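Local coordinates for protein LbpB B-lobe (Moraxella bovis, PDB 3UAQ) that probably binds host lactoferrin at the bacterial cell surface as a lipoprotein, its N-lobe pairing a handle domain with a beta barrel, at residues A[103-108]-A[150-155]. Numbering follows the deposited sequence.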
loop_
_atom_site.group_PDB
_atom_site.type_symbol
_atom_site.label_atom_id
_atom_site.label_comp_id
_atom_site.label_asym_id
_atom_site.label_seq_id
_atom_site.Cartn_x
_atom_site.Cartn_y
_atom_site.Cartn_z
ATOM N N GLN A 103 -16.700 -1.662 0.122
ATOM C CA GLN A 103 -17.141 -0.275 0.255
ATOM C C GLN A 103 -18.661 -0.174 0.244
ATOM O O GLN A 103 -19.242 0.655 0.950
ATOM C CB GLN A 103 -16.561 0.590 -0.862
ATOM C CG GLN A 103 -15.244 1.262 -0.503
ATOM C CD GLN A 103 -14.575 1.913 -1.701
ATOM O OE1 GLN A 103 -14.906 1.618 -2.852
ATOM N NE2 GLN A 103 -13.626 2.804 -1.434
ATOM N N GLU A 104 -19.300 -1.016 -0.562
ATOM C CA GLU A 104 -20.755 -1.002 -0.690
ATOM C C GLU A 104 -21.455 -1.723 0.469
ATOM O O GLU A 104 -22.480 -1.255 0.970
ATOM C CB GLU A 104 -21.181 -1.613 -2.031
ATOM C CG GLU A 104 -21.630 -0.585 -3.066
ATOM C CD GLU A 104 -20.847 -0.657 -4.372
ATOM O OE1 GLU A 104 -20.631 -1.773 -4.896
ATOM O OE2 GLU A 104 -20.451 0.415 -4.878
ATOM N N ARG A 105 -20.899 -2.854 0.897
ATOM C CA ARG A 105 -21.557 -3.691 1.905
ATOM C C ARG A 105 -21.225 -3.266 3.328
ATOM O O ARG A 105 -21.989 -3.522 4.260
ATOM C CB ARG A 105 -21.179 -5.161 1.714
ATOM C CG ARG A 105 -21.203 -5.614 0.274
ATOM C CD ARG A 105 -21.617 -7.066 0.169
ATOM N NE ARG A 105 -20.501 -7.964 -0.114
ATOM C CZ ARG A 105 -20.010 -8.846 0.752
ATOM N NH1 ARG A 105 -20.528 -8.947 1.970
ATOM N NH2 ARG A 105 -18.999 -9.628 0.402
ATOM N N TYR A 106 -20.072 -2.631 3.493
ATOM C CA TYR A 106 -19.636 -2.166 4.802
ATOM C C TYR A 106 -19.262 -0.697 4.661
ATOM O O TYR A 106 -18.093 -0.335 4.541
ATOM C CB TYR A 106 -18.481 -3.030 5.306
ATOM C CG TYR A 106 -18.884 -4.474 5.533
ATOM C CD1 TYR A 106 -19.556 -4.851 6.687
ATOM C CD2 TYR A 106 -18.598 -5.460 4.594
ATOM C CE1 TYR A 106 -19.930 -6.180 6.909
ATOM C CE2 TYR A 106 -18.970 -6.794 4.808
ATOM C CZ TYR A 106 -19.635 -7.147 5.967
ATOM O OH TYR A 106 -20.011 -8.457 6.197
ATOM N N GLU A 107 -20.297 0.136 4.675
ATOM C CA GLU A 107 -20.267 1.490 4.135
ATOM C C GLU A 107 -19.079 2.366 4.545
ATOM O O GLU A 107 -18.291 2.772 3.695
ATOM C CB GLU A 107 -21.569 2.201 4.484
ATOM C CG GLU A 107 -21.618 3.653 4.038
ATOM C CD GLU A 107 -22.713 4.422 4.738
ATOM O OE1 GLU A 107 -22.415 5.490 5.315
ATOM O OE2 GLU A 107 -23.867 3.943 4.720
ATOM N N GLY A 108 -18.967 2.694 5.831
ATOM C CA GLY A 108 -17.872 3.535 6.299
ATOM C C GLY A 108 -16.788 2.698 6.956
ATOM O O GLY A 108 -16.130 3.128 7.904
ATOM N N LYS A 150 -18.957 -9.788 12.464
ATOM C CA LYS A 150 -19.191 -8.677 11.544
ATOM C C LYS A 150 -17.982 -8.346 10.671
ATOM O O LYS A 150 -16.856 -8.211 11.168
ATOM C CB LYS A 150 -19.637 -7.423 12.294
ATOM C CG LYS A 150 -19.690 -6.181 11.410
ATOM C CD LYS A 150 -20.080 -4.948 12.204
ATOM C CE LYS A 150 -20.208 -3.724 11.311
ATOM N NZ LYS A 150 -20.460 -2.490 12.108
ATOM N N GLY A 151 -18.237 -8.193 9.373
ATOM C CA GLY A 151 -17.198 -7.880 8.409
ATOM C C GLY A 151 -17.001 -9.002 7.400
ATOM O O GLY A 151 -17.572 -10.086 7.542
ATOM N N ASP A 152 -16.186 -8.750 6.380
ATOM C CA ASP A 152 -15.938 -9.747 5.343
ATOM C C ASP A 152 -14.589 -9.506 4.674
ATOM O O ASP A 152 -14.062 -8.385 4.683
ATOM C CB ASP A 152 -17.072 -9.745 4.309
ATOM C CG ASP A 152 -18.153 -10.781 4.614
ATOM O OD1 ASP A 152 -17.800 -11.963 4.831
ATOM O OD2 ASP A 152 -19.354 -10.418 4.631
ATOM N N GLY A 153 -14.029 -10.564 4.100
ATOM C CA GLY A 153 -12.736 -10.449 3.457
ATOM C C GLY A 153 -12.507 -11.408 2.304
ATOM O O GLY A 153 -13.351 -12.242 1.979
ATOM N N TYR A 154 -11.338 -11.286 1.690
ATOM C CA TYR A 154 -11.006 -12.056 0.506
ATOM C C TYR A 154 -9.516 -12.334 0.475
ATOM O O TYR A 154 -8.711 -11.477 0.873
ATOM C CB TYR A 154 -11.367 -11.264 -0.748
ATOM C CG TYR A 154 -12.848 -11.140 -1.015
ATOM C CD1 TYR A 154 -13.577 -10.062 -0.535
ATOM C CD2 TYR A 154 -13.514 -12.101 -1.757
ATOM C CE1 TYR A 154 -14.933 -9.949 -0.785
ATOM C CE2 TYR A 154 -14.866 -11.994 -2.017
ATOM C CZ TYR A 154 -15.574 -10.919 -1.530
ATOM O OH TYR A 154 -16.926 -10.826 -1.794
ATOM N N LEU A 155 -9.154 -13.529 0.003
ATOM C CA LEU A 155 -7.761 -13.840 -0.308
ATOM C C LEU A 155 -7.595 -13.968 -1.816
ATOM O O LEU A 155 -8.447 -14.537 -2.497
ATOM C CB LEU A 155 -7.302 -15.123 0.388
ATOM C CG LEU A 155 -6.352 -14.927 1.570
ATOM C CD1 LEU A 155 -7.117 -14.963 2.874
ATOM C CD2 LEU A 155 -5.275 -15.986 1.568
#
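With CG anti to the carbonyl carbon and beside the backbone N (chi1 -64° in Tyr-106, -44° in Arg-105), both side chains leave the end of helix 95-105 toward Asp-152, the arginine chain then bending at chi2 and chi3. The two donors converge on one oxygen. Tyr-106 OH gives a hydrogen bond of 2.6 Å to Asp-152 OD2. Arg-105 NH1 reaches the same OD2 at 3.3 Å, in a salt bridge whose hydrogen bond is fairly straight (N-H...O 158°). They arrive from opposite faces of the carboxylate plane, while OD2 itself lies in the guanidinium plane and at the edge of the tyrosine ring. Aspartate suits this place: its short side chain leaves the strand toward the helix end and offers an oxygen that can accept both. Two donors, one of them cationic, would be expected to favour its ionised form.

The contact belongs to the handle domain of the transferrin-binding protein B family, where helix 95-105 packs against an antiparallel sheet. Strand 146-159 of that sheet pairs with strand 121-128, partly through backbone bonds of Asp-152 with Thr-128 and of Tyr-154 with Ile-126. Tyr-106 is the first residue to leave helical geometry, and its long, flat side chain bridges from there to the strand, bringing CZ 3.5 Å from Gly-151 C. Gly-151 has backbone angles at which a CB would collide with the carbonyl O of Lys-150, so a residue without a side chain fits here.

Arginine brings several donors on a long chain. Arg-105 NE makes a salt bridge with Glu-101, one helical turn earlier. The Arg-105 and Tyr-154 side chains reach toward each other tip to tip, NH2 3.2 Å from OH, with guanidinium and ring steeply inclined; the long tyrosine carries its hydroxyl from strand to helix, where it also makes a weak hydrogen bond to Glu-101.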